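Local coordinates for protein MdbA (Actinomyces oris, PDB 4Z7X) that acts as a thiol-disulfide oxidoreductase of the thioredoxin clan, probably forming disulfide bonds in proteins linked to the sortase-mediated pilus assembly pathway, at residues L21-K25 with V35-A39; A56-Y62 with K89-H95; C67-F73 with T196-F200; E118-Q122 with V158-K162; F126-E132 with A154-V158. One frame throughout, in Å; residues are numbered along the deposited sequence.

From the N terminus, contact 1 closes a short irregular loop ahead of edge strand 41-43 and meets contact 2 through Asp38 on His95 and Leu21 on Val58 and Thr91. Contact 2 closes the beta-alpha-beta unit, pairing parallel strands 58-63 and 91-96, which helix 68-86 connects. Contact 3 starts on that same helix and reaches forward to strand 198-201, so it crosses contact 2 along the chain; both reach one sheet. Inside the long loop closed by contact 3 nest contacts 4 and 5, which join parts of the inserted helical region and share Val158. Phe131 of helix 123-140 packs on Cys70 and Ala71, bringing contact 5 against contact 3.

Contact 1: L21-K25 with V35-A39; sequences LATAK and VLSDA
Thr23 lies over Leu36 and Ser37, its CB 2.6 Å from Ser37 OG, a very short approach between one of two modelled Ser37 conformers and a p-rotamer threonine whose OG1 is 3.5 Å from Leu36 CB. The touching parts run 121° apart. Thr23, Ala24, Lys25, Val35 and Leu36 are extended; a type I beta turn runs from Leu36 to Ala39, closed by Ala39 N to Leu36 O at 3.0 Å. A single backbone bridge pairs Lys25 with Leu36, CA to CA 4.0 Å. Ser37 N donates to Ala24 O at 2.8 Å, and Lys25 CA makes a CA-H...O contact with Val35 O at 3.6 Å. One water joins Thr23 OG1 (2.7 Å) to Asp38 OD2 (2.8 Å); another joins Ala24 N (2.9 Å) to Ser37 OG (2.8 Å). Leu36 CD1 (rotamer mt) meets Leu21 CD2 at 3.9 Å. These links hold two irregular parts of the N-terminal loop together just ahead of strand 41-43, the Lys25 side chain about 6 Å from the bound cyclohexylamino sulfonate. Asp38 OD1 is also hydrogen-bonded to Ser40 OG, OD2 forms a salt bridge with Arg191, Leu21 and Leu36 rest on strand 41-43, and Val35 packs on Trp180 of helix 178-190.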
# COMPACT_ATOMS: atom_id res chain seq x y z
N LEU A 21 -4.60 8.53 11.32
CA LEU A 21 -5.43 7.35 11.12
C LEU A 21 -6.65 7.72 11.89
O LEU A 21 -6.65 7.72 13.11
CB LEU A 21 -4.74 6.13 11.72
CG LEU A 21 -5.32 4.80 11.36
CD1 LEU A 21 -4.43 3.77 12.06
CD2 LEU A 21 -6.76 4.65 11.85
N ALA A 22 -7.67 8.08 11.18
CA ALA A 22 -8.78 8.77 11.75
C ALA A 22 -10.11 8.29 11.18
O ALA A 22 -11.14 9.02 11.31
CB ALA A 22 -8.62 10.28 11.55
N THR A 23 -10.10 7.08 10.58
CA THR A 23 -11.33 6.50 10.10
C THR A 23 -11.46 5.08 10.64
O THR A 23 -10.45 4.47 11.01
CB THR A 23 -11.36 6.49 8.57
OG1 THR A 23 -10.19 5.87 8.13
CG2 THR A 23 -11.40 7.91 7.98
N ALA A 24 -12.74 4.63 10.71
CA ALA A 24 -13.19 3.27 11.00
C ALA A 24 -13.26 2.39 9.73
O ALA A 24 -13.06 2.88 8.67
CB ALA A 24 -14.55 3.35 11.55
N LYS A 25 -13.56 1.11 9.87
CA LYS A 25 -13.61 0.20 8.72
C LYS A 25 -14.71 0.60 7.75
O LYS A 25 -15.80 1.06 8.16
CB LYS A 25 -13.81 -1.25 9.18
CG LYS A 25 -12.65 -1.78 9.98
CD LYS A 25 -11.49 -2.22 9.13
CE LYS A 25 -10.21 -2.44 9.95
NZ LYS A 25 -10.39 -3.09 11.28
N VAL A 35 -10.05 -2.90 5.23
CA VAL A 35 -9.81 -1.56 4.72
C VAL A 35 -10.69 -0.54 5.44
O VAL A 35 -11.85 -0.76 5.74
CB VAL A 35 -9.95 -1.52 3.16
CG1 VAL A 35 -10.27 -0.13 2.64
CG2 VAL A 35 -8.63 -2.05 2.53
N LEU A 36 -10.10 0.62 5.64
CA LEU A 36 -10.75 1.72 6.34
C LEU A 36 -11.62 2.55 5.41
O LEU A 36 -11.62 2.37 4.19
CB LEU A 36 -9.69 2.57 7.01
CG LEU A 36 -8.84 1.90 8.06
CD1 LEU A 36 -7.81 2.86 8.57
CD2 LEU A 36 -9.67 1.41 9.22
N SER A 37 -12.35 3.51 5.99
CA SER A 37 -13.35 4.27 5.26
C SER A 37 -12.73 5.19 4.21
O SER A 37 -13.44 5.70 3.34
CB SER A 37 -14.19 5.09 6.24
OG SER A 37 -13.40 6.01 6.96
N ASP A 38 -11.41 5.40 4.30
CA ASP A 38 -10.68 6.21 3.29
C ASP A 38 -9.89 5.37 2.30
O ASP A 38 -9.03 5.89 1.60
CB ASP A 38 -9.79 7.25 3.94
CG ASP A 38 -8.61 6.66 4.67
OD1 ASP A 38 -8.61 5.39 4.84
OD2 ASP A 38 -7.71 7.43 5.10
N ALA A 39 -10.20 4.08 2.24
CA ALA A 39 -9.54 3.11 1.36
C ALA A 39 -8.18 2.59 1.83
O ALA A 39 -7.61 1.73 1.18
CB ALA A 39 -9.47 3.59 -0.09
O HOH W 1 -7.71 6.81 7.84
O HOH W 2 -14.70 6.32 9.47

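Contact 2: A56-Y62 with K89-H95; sequences APVLDIY and KITLALH
A buried histidine-carboxylate pair is the striking feature: His95 NE2 donates to Asp60 OD1 at 2.8 Å, while the His95 ring stacks offset on Tyr62, centroids 4.0 Å apart and planes at 19°. Both His95 and Tyr62 are chi1 m, and His95 CB lies over the tyrosine face, 3.7 Å from its centroid. Strands 58-62 and 91-95 run parallel, axes 4.7 Å apart and crossing at -19°, in the register Val58-Thr91 through Tyr62-His95. The bonds are Thr91 N to Pro57 O 2.9 Å, Leu59 N to Thr91 O 2.8 Å, Ala93 N to Leu59 O 2.9 Å, Ile61 N to Ala93 O 2.9 Å and His95 N to Ile61 O 2.8 Å. Leu59, Ile61, Leu92 and Leu94 share one face, with Ile61 CD1 3.8 Å from Leu92 CD1; helix 68-86 covers Ile61 and Leu92, completing a beta-alpha-beta unit. His95 NE2 carries the proton given to Asp60, and this bond and the Tyr62 stack hold the ring on the face shared by Val58, Thr91 and Ala93.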
# COMPACT_ATOMS: atom_id res chain seq x y z
N ALA A 56 3.86 4.21 18.60
CA ALA A 56 4.16 4.19 17.16
C ALA A 56 3.38 5.20 16.31
O ALA A 56 2.18 5.02 16.02
CB ALA A 56 4.04 2.82 16.57
N PRO A 57 4.07 6.26 15.89
CA PRO A 57 3.35 7.26 15.13
C PRO A 57 3.05 6.79 13.72
O PRO A 57 3.73 5.92 13.18
CB PRO A 57 4.37 8.41 15.04
CG PRO A 57 5.39 8.13 16.02
CD PRO A 57 5.49 6.66 16.04
N VAL A 58 2.05 7.41 13.13
CA VAL A 58 1.56 7.05 11.82
C VAL A 58 2.43 7.55 10.69
O VAL A 58 2.63 8.76 10.55
CB VAL A 58 0.09 7.49 11.63
CG1 VAL A 58 -0.40 7.07 10.26
CG2 VAL A 58 -0.78 6.84 12.71
N LEU A 59 2.84 6.62 9.82
CA LEU A 59 3.48 6.95 8.53
C LEU A 59 2.48 6.59 7.43
O LEU A 59 2.16 5.40 7.22
CB LEU A 59 4.76 6.15 8.32
CG LEU A 59 5.54 6.43 7.05
CD1 LEU A 59 6.20 7.80 7.09
CD2 LEU A 59 6.57 5.31 6.87
N ASP A 60 1.95 7.63 6.76
CA ASP A 60 0.95 7.46 5.71
C ASP A 60 1.68 7.53 4.38
O ASP A 60 2.41 8.50 4.13
CB ASP A 60 -0.02 8.66 5.73
CG ASP A 60 -1.01 8.64 6.86
OD1 ASP A 60 -1.75 7.66 6.93
OD2 ASP A 60 -1.06 9.61 7.67
N ILE A 61 1.44 6.56 3.51
CA ILE A 61 1.95 6.56 2.17
C ILE A 61 0.79 6.46 1.16
O ILE A 61 0.08 5.48 1.13
CB ILE A 61 2.95 5.40 1.90
CG1 ILE A 61 4.11 5.45 2.96
CG2 ILE A 61 3.51 5.52 0.50
CD1 ILE A 61 5.07 4.30 2.89
N TYR A 62 0.65 7.52 0.37
CA TYR A 62 -0.30 7.59 -0.74
C TYR A 62 0.45 7.19 -2.00
O TYR A 62 1.51 7.76 -2.33
CB TYR A 62 -0.90 9.00 -0.91
CG TYR A 62 -1.85 9.39 0.17
CD1 TYR A 62 -1.41 9.86 1.41
CD2 TYR A 62 -3.20 9.31 -0.05
CE1 TYR A 62 -2.33 10.20 2.40
CE2 TYR A 62 -4.13 9.68 0.92
CZ TYR A 62 -3.69 10.12 2.14
OH TYR A 62 -4.60 10.47 3.14
N LYS A 89 8.14 0.87 15.77
CA LYS A 89 8.41 2.31 15.75
C LYS A 89 7.45 3.13 14.89
O LYS A 89 7.41 4.35 15.01
CB LYS A 89 9.83 2.56 15.25
CG LYS A 89 10.89 2.07 16.24
CD LYS A 89 12.29 2.56 15.91
CE LYS A 89 13.24 2.26 17.06
NZ LYS A 89 13.01 3.05 18.29
N ILE A 90 6.72 2.48 13.99
CA ILE A 90 5.68 3.18 13.22
C ILE A 90 4.40 2.35 13.16
O ILE A 90 4.42 1.12 13.32
CB ILE A 90 6.09 3.46 11.76
CG1 ILE A 90 6.35 2.18 10.97
CG2 ILE A 90 7.31 4.39 11.70
CD1 ILE A 90 6.66 2.46 9.49
N THR A 91 3.31 3.05 12.89
CA THR A 91 2.09 2.45 12.37
C THR A 91 2.08 2.83 10.87
O THR A 91 2.14 3.99 10.54
CB THR A 91 0.89 3.09 13.05
OG1 THR A 91 0.90 2.76 14.44
CG2 THR A 91 -0.39 2.62 12.41
N LEU A 92 2.08 1.85 10.00
CA LEU A 92 2.11 2.07 8.55
C LEU A 92 0.68 2.11 8.02
O LEU A 92 -0.09 1.17 8.25
CB LEU A 92 2.92 0.98 7.84
CG LEU A 92 2.98 1.09 6.32
CD1 LEU A 92 3.79 2.31 5.90
CD2 LEU A 92 3.57 -0.15 5.67
N ALA A 93 0.36 3.17 7.29
CA ALA A 93 -0.93 3.24 6.63
C ALA A 93 -0.73 3.44 5.13
O ALA A 93 -0.07 4.40 4.71
CB ALA A 93 -1.75 4.39 7.20
N LEU A 94 -1.25 2.50 4.35
CA LEU A 94 -1.09 2.49 2.89
C LEU A 94 -2.38 2.96 2.27
O LEU A 94 -3.43 2.42 2.57
CB LEU A 94 -0.72 1.11 2.38
CG LEU A 94 0.64 0.57 2.84
CD1 LEU A 94 0.90 -0.83 2.32
CD2 LEU A 94 1.76 1.48 2.45
N HIS A 95 -2.27 3.99 1.42
CA HIS A 95 -3.44 4.65 0.81
C HIS A 95 -3.36 4.52 -0.72
O HIS A 95 -2.59 5.24 -1.34
CB HIS A 95 -3.48 6.14 1.14
CG HIS A 95 -3.57 6.48 2.60
ND1 HIS A 95 -4.71 7.02 3.17
CD2 HIS A 95 -2.64 6.41 3.58
CE1 HIS A 95 -4.47 7.27 4.45
NE2 HIS A 95 -3.22 6.92 4.72

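Contact 3: C67-F73 with T196-F200; sequences CSHCAQF and TPTVF
Thr196 opens the cis-Pro loop of a thioredoxin fold, facing the CxxC motif, Cys67 to Cys70, at the start of helix 68-86. Its backbone is extended and its chi1 p; OG1 comes 3.2 Å from Cys67 SG, and CB packs 3.6 Å from Cys70 SG. Pro197 follows through a cis peptide bond. Its ring, C-gamma endo, turns toward the helix: N lies 3.5 Å and CD 3.8 Å from Cys70 SG, CD is 3.7 Å from His69 CB, and CG is 4.2 Å from Phe73 CD2. The CA atoms of Pro197 and Cys70 are 5.4 Å apart. Strand 198-201 begins at Thr198, which points away, its backbone paired with Tyr62 of strand 58-63. Val199, chi1 t, turns back, setting CG2 3.8 Å from Phe73 CZ, with Phe73 also chi1 t and leaning on Ile61. Phe200 continues the strand, its backbone paired with Asp60. Such a cis-proline beside the cysteine pair is a hallmark of thioredoxin-like oxidoreductases, and here both cysteines are free thiols, consistent with a reduced redox centre. Cys67 occupies the helix N-cap: its SG accepts a capping bond from Cys70 N at 3.4 Å.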
# COMPACT_ATOMS: atom_id res chain seq x y z
N CYS A 67 2.61 4.01 -10.76
CA CYS A 67 3.47 5.20 -10.66
C CYS A 67 4.94 4.79 -10.50
O CYS A 67 5.32 4.11 -9.51
CB CYS A 67 3.01 6.09 -9.48
SG CYS A 67 4.17 7.44 -9.12
N SER A 68 5.77 5.23 -11.42
CA SER A 68 7.19 4.86 -11.36
C SER A 68 7.92 5.42 -10.16
O SER A 68 8.82 4.77 -9.64
CB SER A 68 7.89 5.28 -12.67
OG SER A 68 7.91 6.69 -12.83
N HIS A 69 7.52 6.61 -9.71
CA HIS A 69 8.11 7.16 -8.52
C HIS A 69 7.75 6.35 -7.27
O HIS A 69 8.58 6.16 -6.36
CB HIS A 69 7.72 8.63 -8.35
CG HIS A 69 8.24 9.51 -9.42
ND1 HIS A 69 7.48 9.93 -10.48
CD2 HIS A 69 9.48 10.02 -9.62
CE1 HIS A 69 8.22 10.68 -11.28
NE2 HIS A 69 9.44 10.75 -10.77
N CYS A 70 6.52 5.89 -7.20
CA CYS A 70 6.08 4.96 -6.14
C CYS A 70 6.83 3.63 -6.20
O CYS A 70 7.17 3.08 -5.17
CB CYS A 70 4.58 4.69 -6.25
SG CYS A 70 3.60 6.16 -5.88
N ALA A 71 7.09 3.12 -7.39
CA ALA A 71 7.85 1.87 -7.52
C ALA A 71 9.26 2.07 -6.99
O ALA A 71 9.78 1.20 -6.28
CB ALA A 71 7.87 1.38 -8.97
N GLN A 72 9.88 3.20 -7.32
CA GLN A 72 11.25 3.50 -6.87
C GLN A 72 11.24 3.65 -5.35
O GLN A 72 12.15 3.18 -4.65
CB GLN A 72 11.77 4.81 -7.49
CG GLN A 72 12.04 4.76 -8.99
CD GLN A 72 12.51 6.10 -9.56
OE1 GLN A 72 11.77 6.78 -10.28
NE2 GLN A 72 13.73 6.49 -9.22
N PHE A 73 10.20 4.32 -4.83
CA PHE A 73 10.08 4.56 -3.40
C PHE A 73 9.99 3.26 -2.66
O PHE A 73 10.68 3.07 -1.66
CB PHE A 73 8.85 5.45 -3.11
CG PHE A 73 8.71 5.87 -1.67
CD1 PHE A 73 8.12 5.01 -0.74
CD2 PHE A 73 9.15 7.13 -1.23
CE1 PHE A 73 7.99 5.38 0.59
CE2 PHE A 73 9.01 7.52 0.08
CZ PHE A 73 8.43 6.64 1.00
N THR A 196 1.79 11.48 -6.60
CA THR A 196 2.21 10.27 -5.89
C THR A 196 3.74 10.03 -6.07
O THR A 196 4.31 10.40 -7.07
CB THR A 196 1.49 8.99 -6.34
OG1 THR A 196 1.60 8.87 -7.76
CG2 THR A 196 0.03 9.05 -5.98
N PRO A 197 4.40 9.46 -5.07
CA PRO A 197 3.86 9.28 -3.73
C PRO A 197 3.65 10.60 -2.98
O PRO A 197 4.25 11.60 -3.33
CB PRO A 197 4.94 8.44 -3.03
CG PRO A 197 6.19 8.80 -3.72
CD PRO A 197 5.85 9.13 -5.14
N THR A 198 2.79 10.57 -1.96
CA THR A 198 2.70 11.63 -0.97
C THR A 198 2.85 10.94 0.37
O THR A 198 2.20 9.91 0.61
CB THR A 198 1.37 12.44 -1.04
OG1 THR A 198 1.28 13.13 -2.29
CG2 THR A 198 1.34 13.44 0.09
N VAL A 199 3.70 11.47 1.22
CA VAL A 199 4.00 10.85 2.52
C VAL A 199 3.75 11.85 3.66
O VAL A 199 4.15 13.02 3.59
CB VAL A 199 5.48 10.36 2.52
CG1 VAL A 199 5.88 9.75 3.84
CG2 VAL A 199 5.69 9.31 1.41
N PHE A 200 3.11 11.36 4.72
CA PHE A 200 2.94 12.11 5.96
C PHE A 200 3.49 11.29 7.11
O PHE A 200 3.42 10.04 7.09
CB PHE A 200 1.46 12.39 6.19
CG PHE A 200 0.83 13.25 5.16
CD1 PHE A 200 0.80 14.63 5.32
CD2 PHE A 200 0.20 12.68 4.06
CE1 PHE A 200 0.22 15.42 4.36
CE2 PHE A 200 -0.40 13.46 3.09
CZ PHE A 200 -0.39 14.85 3.25

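Contact 4: E118-Q122 with V158-K162; sequences EAPAQ and VNVPK
Apolar packing carries this small contact between two helix-linking turns, with 205 Å² buried. Ala119 CB points at the other turn and touches Val160 CG1 at 4.2 Å and Pro161 CD at 3.9 Å; the aliphatic base of Gln122 adds CB to Val160 CG2 at 3.8 Å. Val160 is chi1 t. Carbon-to-oxygen van der Waals contacts add to this: Gln122, chi1 m and chi2 p, sets CG 3.4 Å from Val158 O and OE1 3.7 Å from Pro161 CD. Backbone CA atoms come nearest at Gln122 and Val160, 6.0 Å apart. Ala119 leaves helix 103-118, residues 120-122 form a 3-10 segment with Gln122 N to Ala119 O at 3.0 Å, and Gln122 stands at the N-cap position of helix 123-140. Opposite, positive-phi Asn159 is the C-prime residue of a Schellman motif ending helix 148-157, Val160 is extended, and Pro161 takes the N-cap position of helix 162-165. Pro120 touches the bound cyclohexylamino sulfonate, whereas Ala119 also packs on helix 162-165 and Val158 on helix 123-140.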
# COMPACT_ATOMS: atom_id res chain seq x y z
N GLU A 118 -8.10 -12.82 2.10
CA GLU A 118 -7.91 -14.25 2.25
C GLU A 118 -6.52 -14.69 2.72
O GLU A 118 -6.34 -15.82 3.20
CB GLU A 118 -8.25 -14.96 0.96
CG GLU A 118 -9.67 -14.68 0.50
CD GLU A 118 -10.35 -15.93 -0.01
OE1 GLU A 118 -9.65 -16.85 -0.49
OE2 GLU A 118 -11.58 -16.02 0.10
N ALA A 119 -5.52 -13.82 2.54
CA ALA A 119 -4.14 -14.14 2.92
C ALA A 119 -3.44 -12.89 3.48
O ALA A 119 -2.38 -12.48 3.00
CB ALA A 119 -3.38 -14.69 1.75
N PRO A 120 -4.04 -12.26 4.50
CA PRO A 120 -3.49 -10.98 4.98
C PRO A 120 -2.05 -11.09 5.49
O PRO A 120 -1.31 -10.12 5.41
CB PRO A 120 -4.46 -10.58 6.10
CG PRO A 120 -5.14 -11.88 6.48
CD PRO A 120 -5.30 -12.61 5.16
N ALA A 121 -1.63 -12.27 5.94
CA ALA A 121 -0.24 -12.45 6.39
C ALA A 121 0.78 -12.14 5.31
O ALA A 121 1.93 -11.83 5.62
CB ALA A 121 -0.01 -13.84 6.94
N GLN A 122 0.41 -12.34 4.07
CA GLN A 122 1.31 -12.06 2.94
C GLN A 122 1.04 -10.75 2.25
O GLN A 122 1.62 -10.45 1.21
CB GLN A 122 1.23 -13.18 1.94
CG GLN A 122 1.85 -14.49 2.40
CD GLN A 122 0.96 -15.36 3.24
OE1 GLN A 122 -0.21 -15.53 2.94
NE2 GLN A 122 1.55 -15.99 4.25
N VAL A 158 5.92 -14.90 -2.89
CA VAL A 158 5.78 -14.54 -1.48
C VAL A 158 4.91 -15.50 -0.70
O VAL A 158 4.54 -15.23 0.39
CB VAL A 158 5.31 -13.07 -1.30
CG1 VAL A 158 6.22 -12.13 -2.10
CG2 VAL A 158 3.85 -12.86 -1.68
N ASN A 159 4.65 -16.65 -1.28
CA ASN A 159 3.96 -17.76 -0.63
C ASN A 159 2.54 -17.43 -0.14
O ASN A 159 2.07 -17.94 0.89
CB ASN A 159 4.85 -18.35 0.47
CG ASN A 159 6.20 -18.77 -0.06
OD1 ASN A 159 6.31 -19.60 -1.02
ND2 ASN A 159 7.23 -18.18 0.49
N VAL A 160 1.81 -16.67 -0.96
CA VAL A 160 0.38 -16.66 -0.86
C VAL A 160 -0.10 -18.10 -1.17
O VAL A 160 0.41 -18.73 -2.09
CB VAL A 160 -0.21 -15.66 -1.85
CG1 VAL A 160 -1.72 -15.80 -2.00
CG2 VAL A 160 0.15 -14.22 -1.51
N PRO A 161 -1.06 -18.63 -0.40
CA PRO A 161 -1.56 -19.96 -0.71
C PRO A 161 -2.14 -20.06 -2.13
O PRO A 161 -2.78 -19.12 -2.62
CB PRO A 161 -2.64 -20.18 0.35
CG PRO A 161 -2.22 -19.33 1.51
CD PRO A 161 -1.71 -18.08 0.80
N LYS A 162 -1.92 -21.21 -2.79
CA LYS A 162 -2.39 -21.39 -4.15
C LYS A 162 -3.91 -21.20 -4.25
O LYS A 162 -4.40 -20.66 -5.23
CB LYS A 162 -2.04 -22.80 -4.67
CG LYS A 162 -0.59 -23.05 -4.99
CD LYS A 162 -0.46 -24.51 -5.44
CE LYS A 162 0.92 -24.82 -5.98
NZ LYS A 162 1.92 -24.28 -5.04

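Contact 5: F126-E132 with A154-V158; sequences FHNAAFE and AAAKV
Lys157 NZ donates to Glu132 OE1 at 2.6 Å, a salt bridge that spans helix 123-140 and the end of helix 148-157. Both side chains start with chi1 t and chi2 t; Lys157 then bends at chi3 p, and each is one of two deposited conformers. The same Lys157 NZ donates to a water at 2.6 Å, and that water donates to Ala129 O at 2.9 Å. Backbone bonds within the helices include Ala130 N to Phe126 O at 2.8 Å, Glu132 N to Asn128 O at 2.9 Å, and Val158 N to Ala154 O at 3.2 Å, with a weak one from Val158 N to Ala155 O at 3.2 Å. Between the helices small residues allow close approach, with CA atoms of Ala129 and Ala154 5.8 Å apart and those of Phe126 and Ala155 6.2 Å apart. This alanine-lined helix pair belongs to the helical region inserted between strands 91-96 and 198-201 of the thioredoxin fold, as in DsbA-like proteins. Ala129 CB meets Ala154 CB at 3.9 Å and Val158 CG1 at 4.0 Å. Phe126, chi1 t, brings CE1 3.9 Å from Ala155 CB and also packs on Met112 and Val115 of helix 103-118. On another side of helix 123-140, His127 ND1 is hydrogen-bonded to Tyr65 OH.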
# COMPACT_ATOMS: atom_id res chain seq x y z
N PHE A 126 3.23 -9.01 -0.68
CA PHE A 126 2.60 -8.98 -2.02
C PHE A 126 2.61 -7.56 -2.59
O PHE A 126 2.82 -7.35 -3.78
CB PHE A 126 1.19 -9.55 -1.96
CG PHE A 126 0.55 -9.65 -3.31
CD1 PHE A 126 1.04 -10.54 -4.27
CD2 PHE A 126 -0.55 -8.90 -3.62
CE1 PHE A 126 0.44 -10.64 -5.50
CE2 PHE A 126 -1.16 -9.00 -4.88
CZ PHE A 126 -0.65 -9.85 -5.83
N HIS A 127 2.37 -6.59 -1.72
CA HIS A 127 2.47 -5.19 -2.12
C HIS A 127 3.83 -4.91 -2.74
O HIS A 127 3.94 -4.33 -3.81
CB HIS A 127 2.28 -4.32 -0.86
CG HIS A 127 2.41 -2.85 -1.09
ND1 HIS A 127 1.43 -2.10 -1.67
CD2 HIS A 127 3.40 -2.00 -0.75
CE1 HIS A 127 1.82 -0.84 -1.70
NE2 HIS A 127 3.01 -0.75 -1.13
N ASN A 128 4.86 -5.32 -2.03
CA ASN A 128 6.22 -5.19 -2.56
C ASN A 128 6.40 -5.92 -3.88
O ASN A 128 7.06 -5.39 -4.82
CB ASN A 128 7.24 -5.71 -1.56
CG ASN A 128 8.64 -5.64 -2.10
OD1 ASN A 128 9.23 -4.55 -2.17
ND2 ASN A 128 9.18 -6.77 -2.53
N ALA A 129 5.90 -7.15 -3.95
CA ALA A 129 6.10 -7.93 -5.14
C ALA A 129 5.41 -7.33 -6.36
O ALA A 129 5.93 -7.42 -7.48
CB ALA A 129 5.69 -9.38 -4.90
N ALA A 130 4.24 -6.72 -6.16
CA ALA A 130 3.50 -6.12 -7.27
C ALA A 130 4.27 -4.91 -7.78
O ALA A 130 4.34 -4.69 -8.97
CB ALA A 130 2.13 -5.70 -6.83
N PHE A 131 4.86 -4.14 -6.87
CA PHE A 131 5.71 -3.04 -7.30
C PHE A 131 6.97 -3.54 -8.00
O PHE A 131 7.45 -2.90 -8.91
CB PHE A 131 6.07 -2.12 -6.15
CG PHE A 131 5.14 -0.94 -6.00
CD1 PHE A 131 4.95 -0.08 -7.05
CD2 PHE A 131 4.38 -0.73 -4.85
CE1 PHE A 131 4.12 1.03 -6.94
CE2 PHE A 131 3.58 0.39 -4.73
CZ PHE A 131 3.43 1.26 -5.79
N GLU A 132 7.50 -4.67 -7.57
CA GLU A 132 8.71 -5.25 -8.18
C GLU A 132 8.44 -5.60 -9.64
O GLU A 132 9.30 -5.46 -10.51
CB GLU A 132 9.14 -6.50 -7.38
CG GLU A 132 10.42 -7.17 -7.84
CD GLU A 132 11.00 -8.08 -6.76
OE1 GLU A 132 10.45 -8.14 -5.64
OE2 GLU A 132 12.00 -8.76 -7.04
N ALA A 154 3.84 -13.64 -8.73
CA ALA A 154 4.33 -12.84 -7.63
C ALA A 154 3.77 -13.35 -6.30
O ALA A 154 4.46 -13.36 -5.28
CB ALA A 154 3.96 -11.39 -7.82
N ALA A 155 2.50 -13.73 -6.30
CA ALA A 155 1.91 -14.28 -5.12
C ALA A 155 2.61 -15.58 -4.70
O ALA A 155 2.89 -15.77 -3.52
CB ALA A 155 0.46 -14.52 -5.37
N ALA A 156 2.99 -16.42 -5.66
CA ALA A 156 3.72 -17.64 -5.33
C ALA A 156 5.08 -17.29 -4.74
O ALA A 156 5.52 -17.94 -3.80
CB ALA A 156 3.88 -18.51 -6.56
N LYS A 157 5.74 -16.28 -5.31
CA LYS A 157 7.07 -15.85 -4.84
C LYS A 157 7.03 -15.49 -3.34
O LYS A 157 8.00 -15.73 -2.63
CB LYS A 157 7.59 -14.66 -5.66
CG LYS A 157 8.97 -14.14 -5.22
CD LYS A 157 9.50 -13.00 -6.10
CE LYS A 157 8.70 -11.71 -5.97
NZ LYS A 157 9.42 -10.46 -6.38
N VAL A 158 5.92 -14.90 -2.89
CA VAL A 158 5.78 -14.54 -1.48
C VAL A 158 4.91 -15.50 -0.70
O VAL A 158 4.54 -15.23 0.39
CB VAL A 158 5.31 -13.07 -1.30
CG1 VAL A 158 6.22 -12.13 -2.10
CG2 VAL A 158 3.85 -12.86 -1.68
O HOH W 3 7.64 -9.69 -8.07